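Local coordinates for protein putative carboxymuconolactone decarboxylase (Burkholderia xenovorans, PDB 2QEU) that belongs to the carboxymuconolactone decarboxylase family and may have peroxiredoxin activity, as generally assigned to that family, at residues 104-109 / 123-128. Numbering follows the deposited sequence.
Sequences EGILLG and RKAVTF
The backbone oxygen of Arg123 accepts two amide N–H groups, that of Thr127 with N to O at 3.0 Å and, more weakly, that of Val126 at 3.1 Å, and so ties down the helical turn that presents Ala125 and Val126 to Ile106. A single methyl does the reaching from the other helix. Ile106 CD1 lies 3.7 Å from Ala125 CB and 3.8 Å from Val126 CG2, whereas those two methyls are 5.0 Å apart, so CD1 sits astride the step between neighbouring residues. The torsions explain the reach: CG1 is placed beside the backbone N (chi1 -67°) and the chain then runs out nearly straight (chi2 168°), bridging backbones whose CA atoms come no nearer than 8.0 Å, at Ile106 and Arg123. Val126 turns CG2, the branch lying opposite its carbonyl carbon, to meet the isoleucine, and the two side chains approach at a slant.

Helix packing through one extended isoleucine branch is illustrated here within the all-helical AhpD-like fold, where helices 99-113 and 122-137 are joined through the short helix 116-119. Trp118 of that helix touches both Ile106 and Val126, and Ala125 also packs on Ile85 and Thr89 of helix 82-94. The segments bury 115 Å² between them, and the close side-chain contacts are all between methyl groups. Polar anchoring lies outside it: the Arg123 guanidinium is held by Gly119 O and, on a neighbouring subunit, by a salt bridge to Glu30 and a hydrogen bond to Gln34, while Glu104 accepts backbone N–H groups of Lys62 and Leu63 from a different subunit of the six-chain assembly.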
ATOM      1  N   GLU B 104      20.480  10.497  -5.317  1.00  5.58           N
ATOM      2  CA  GLU B 104      20.954   9.187  -4.841  1.00  7.32           C
ATOM      3  C   GLU B 104      19.954   8.537  -3.875  1.00  7.96           C
ATOM      4  O   GLU B 104      19.746   7.347  -3.950  1.00  7.91           O
ATOM      5  CB  GLU B 104      22.357   9.285  -4.219  1.00  9.55           C
ATOM      6  CG  GLU B 104      23.446   9.590  -5.256  1.00  8.07           C
ATOM      7  CD  GLU B 104      24.884   9.523  -4.681  1.00  9.67           C
ATOM      8  OE1 GLU B 104      25.040   8.921  -3.603  1.00 14.61           O
ATOM      9  OE2 GLU B 104      25.853   9.978  -5.340  1.00 10.82           O
ATOM     10  N   GLY B 105      19.370   9.341  -2.977  1.00  6.57           N
ATOM     11  CA  GLY B 105      18.428   8.842  -2.003  1.00  8.39           C
ATOM     12  C   GLY B 105      17.143   8.374  -2.619  1.00  5.71           C
ATOM     13  O   GLY B 105      16.618   7.310  -2.293  1.00  8.04           O
ATOM     14  N   ILE B 106      16.589   9.226  -3.499  1.00  7.93           N
ATOM     15  CA  ILE B 106      15.342   8.918  -4.174  1.00  6.89           C
ATOM     16  C   ILE B 106      15.416   7.630  -4.983  1.00  7.37           C
ATOM     17  O   ILE B 106      14.480   6.823  -5.008  1.00  7.44           O
ATOM     18  CB  ILE B 106      14.812  10.085  -5.038  1.00  5.49           C
ATOM     19  CG1 ILE B 106      14.405  11.220  -4.121  1.00  7.04           C
ATOM     20  CG2 ILE B 106      13.578   9.666  -5.881  1.00  6.27           C
ATOM     21  CD1 ILE B 106      14.129  12.576  -4.869  1.00  6.87           C
ATOM     22  N   LEU B 107      16.506   7.430  -5.704  1.00  5.35           N
ATOM     23  CA  LEU B 107      16.684   6.210  -6.494  1.00  6.38           C
ATOM     24  C   LEU B 107      16.511   4.943  -5.702  1.00  6.77           C
ATOM     25  O   LEU B 107      16.065   3.925  -6.204  1.00  7.02           O
ATOM     26  CB  LEU B 107      18.023   6.243  -7.223  1.00  6.26           C
ATOM     27  CG  LEU B 107      18.226   7.336  -8.297  1.00  8.77           C
ATOM     28  CD1 LEU B 107      19.700   7.343  -8.764  1.00  8.24           C
ATOM     29  CD2 LEU B 107      17.263   7.005  -9.481  1.00  9.40           C
ATOM     30  N   LEU B 108      16.917   4.979  -4.427  1.00  5.61           N
ATOM     31  CA  LEU B 108      16.869   3.764  -3.579  1.00  6.29           C
ATOM     32  C   LEU B 108      15.438   3.286  -3.399  1.00  5.70           C
ATOM     33  O   LEU B 108      15.179   2.085  -3.226  1.00  7.89           O
ATOM     34  CB  LEU B 108      17.527   4.055  -2.215  1.00  7.09           C
ATOM     35  CG  LEU B 108      19.028   4.364  -2.262  1.00  7.28           C
ATOM     36  CD1 LEU B 108      19.557   4.905  -0.897  1.00  7.53           C
ATOM     37  CD2 LEU B 108      19.915   3.240  -2.788  1.00  9.77           C
ATOM     38  N   GLY B 109      14.469   4.203  -3.505  1.00  5.75           N
ATOM     39  CA  GLY B 109      13.053   3.787  -3.512  1.00  9.27           C
ATOM     40  C   GLY B 109      12.685   2.782  -4.577  1.00  8.85           C
ATOM     41  O   GLY B 109      11.758   1.994  -4.355  1.00  8.79           O
ATOM     42  N   ARG B 123      10.367  11.827  -8.790  1.00  8.13           N
ATOM     43  CA  ARG B 123      11.051  12.672  -9.757  1.00  7.73           C
ATOM     44  C   ARG B 123      10.627  14.140  -9.664  1.00  8.54           C
ATOM     45  O   ARG B 123      11.376  15.028 -10.090  1.00  9.29           O
ATOM     46  CB  ARG B 123      10.891  12.125 -11.158  1.00  8.03           C
ATOM     47  CG  ARG B 123       9.493  12.185 -11.712  1.00  6.93           C
ATOM     48  CD  ARG B 123       9.458  11.505 -13.067  1.00  8.46           C
ATOM     49  NE  ARG B 123       8.163  11.561 -13.722  1.00 10.63           N
ATOM     50  CZ  ARG B 123       7.819  12.457 -14.637  1.00 14.43           C
ATOM     51  NH1 ARG B 123       8.651  13.432 -15.003  1.00 13.19           N
ATOM     52  NH2 ARG B 123       6.633  12.362 -15.187  1.00 18.43           N
ATOM     53  N   LYS B 124       9.430  14.407  -9.123  1.00 10.19           N
ATOM     54  CA  LYS B 124       8.985  15.822  -8.990  1.00 10.46           C
ATOM     55  C   LYS B 124       9.901  16.596  -8.007  1.00  7.05           C
ATOM     56  O   LYS B 124      10.159  17.827  -8.158  1.00  8.16           O
ATOM     57  CB  LYS B 124       7.548  15.836  -8.490  1.00 12.53           C
ATOM     58  CG  LYS B 124       6.509  15.149  -9.366  1.00 13.46           C
ATOM     59  CD  LYS B 124       5.104  15.256  -8.765  1.00 15.67           C
ATOM     60  CE  LYS B 124       4.059  14.879  -9.812  1.00 21.41           C
ATOM     61  NZ  LYS B 124       2.726  14.769  -9.231  1.00 29.09           N
ATOM     62  N   ALA B 125      10.422  15.883  -7.016  1.00  6.39           N
ATOM     63  CA  ALA B 125      11.392  16.449  -6.062  1.00  7.55           C
ATOM     64  C   ALA B 125      12.653  16.905  -6.787  1.00  9.24           C
ATOM     65  O   ALA B 125      13.213  17.934  -6.441  1.00  7.95           O
ATOM     66  CB  ALA B 125      11.717  15.404  -4.925  1.00  9.13           C
ATOM     67  N   VAL B 126      13.087  16.128  -7.782  1.00  8.15           N
ATOM     68  CA  VAL B 126      14.300  16.407  -8.535  1.00  8.73           C
ATOM     69  C   VAL B 126      14.078  17.602  -9.462  1.00 10.13           C
ATOM     70  O   VAL B 126      14.912  18.514  -9.553  1.00 11.74           O
ATOM     71  CB  VAL B 126      14.797  15.154  -9.293  1.00  8.23           C
ATOM     72  CG1 VAL B 126      16.071  15.503 -10.164  1.00  8.84           C
ATOM     73  CG2 VAL B 126      15.127  14.011  -8.292  1.00  7.99           C
ATOM     74  N   THR B 127      12.935  17.607 -10.137  1.00  9.30           N
ATOM     75  CA  THR B 127      12.541  18.737 -10.987  1.00  9.89           C
ATOM     76  C   THR B 127      12.582  20.068 -10.189  1.00  9.28           C
ATOM     77  O   THR B 127      13.181  21.074 -10.617  1.00 11.64           O
ATOM     78  CB  THR B 127      11.160  18.550 -11.564  1.00 14.42           C
ATOM     79  OG1 THR B 127      11.149  17.361 -12.351  1.00 10.70           O
ATOM     80  CG2 THR B 127      10.739  19.780 -12.436  1.00 16.40           C
ATOM     81  N   PHE B 128      11.940  20.058  -9.028  1.00  9.59           N
ATOM     82  CA  PHE B 128      12.006  21.170  -8.095  1.00  9.95           C
ATOM     83  C   PHE B 128      13.440  21.495  -7.678  1.00  9.08           C
ATOM     84  O   PHE B 128      13.822  22.682  -7.690  1.00  9.92           O
ATOM     85  CB  PHE B 128      11.125  20.900  -6.855  1.00  8.55           C
ATOM     86  CG  PHE B 128      11.325  21.902  -5.736  1.00  7.80           C
ATOM     87  CD1 PHE B 128      10.733  23.150  -5.774  1.00 11.07           C
ATOM     88  CD2 PHE B 128      12.130  21.590  -4.657  1.00  6.81           C
ATOM     89  CE1 PHE B 128      10.925  24.061  -4.734  1.00  9.00           C
ATOM     90  CE2 PHE B 128      12.331  22.464  -3.643  1.00 10.31           C
ATOM     91  CZ  PHE B 128      11.749  23.717  -3.683  1.00 10.40           C
TER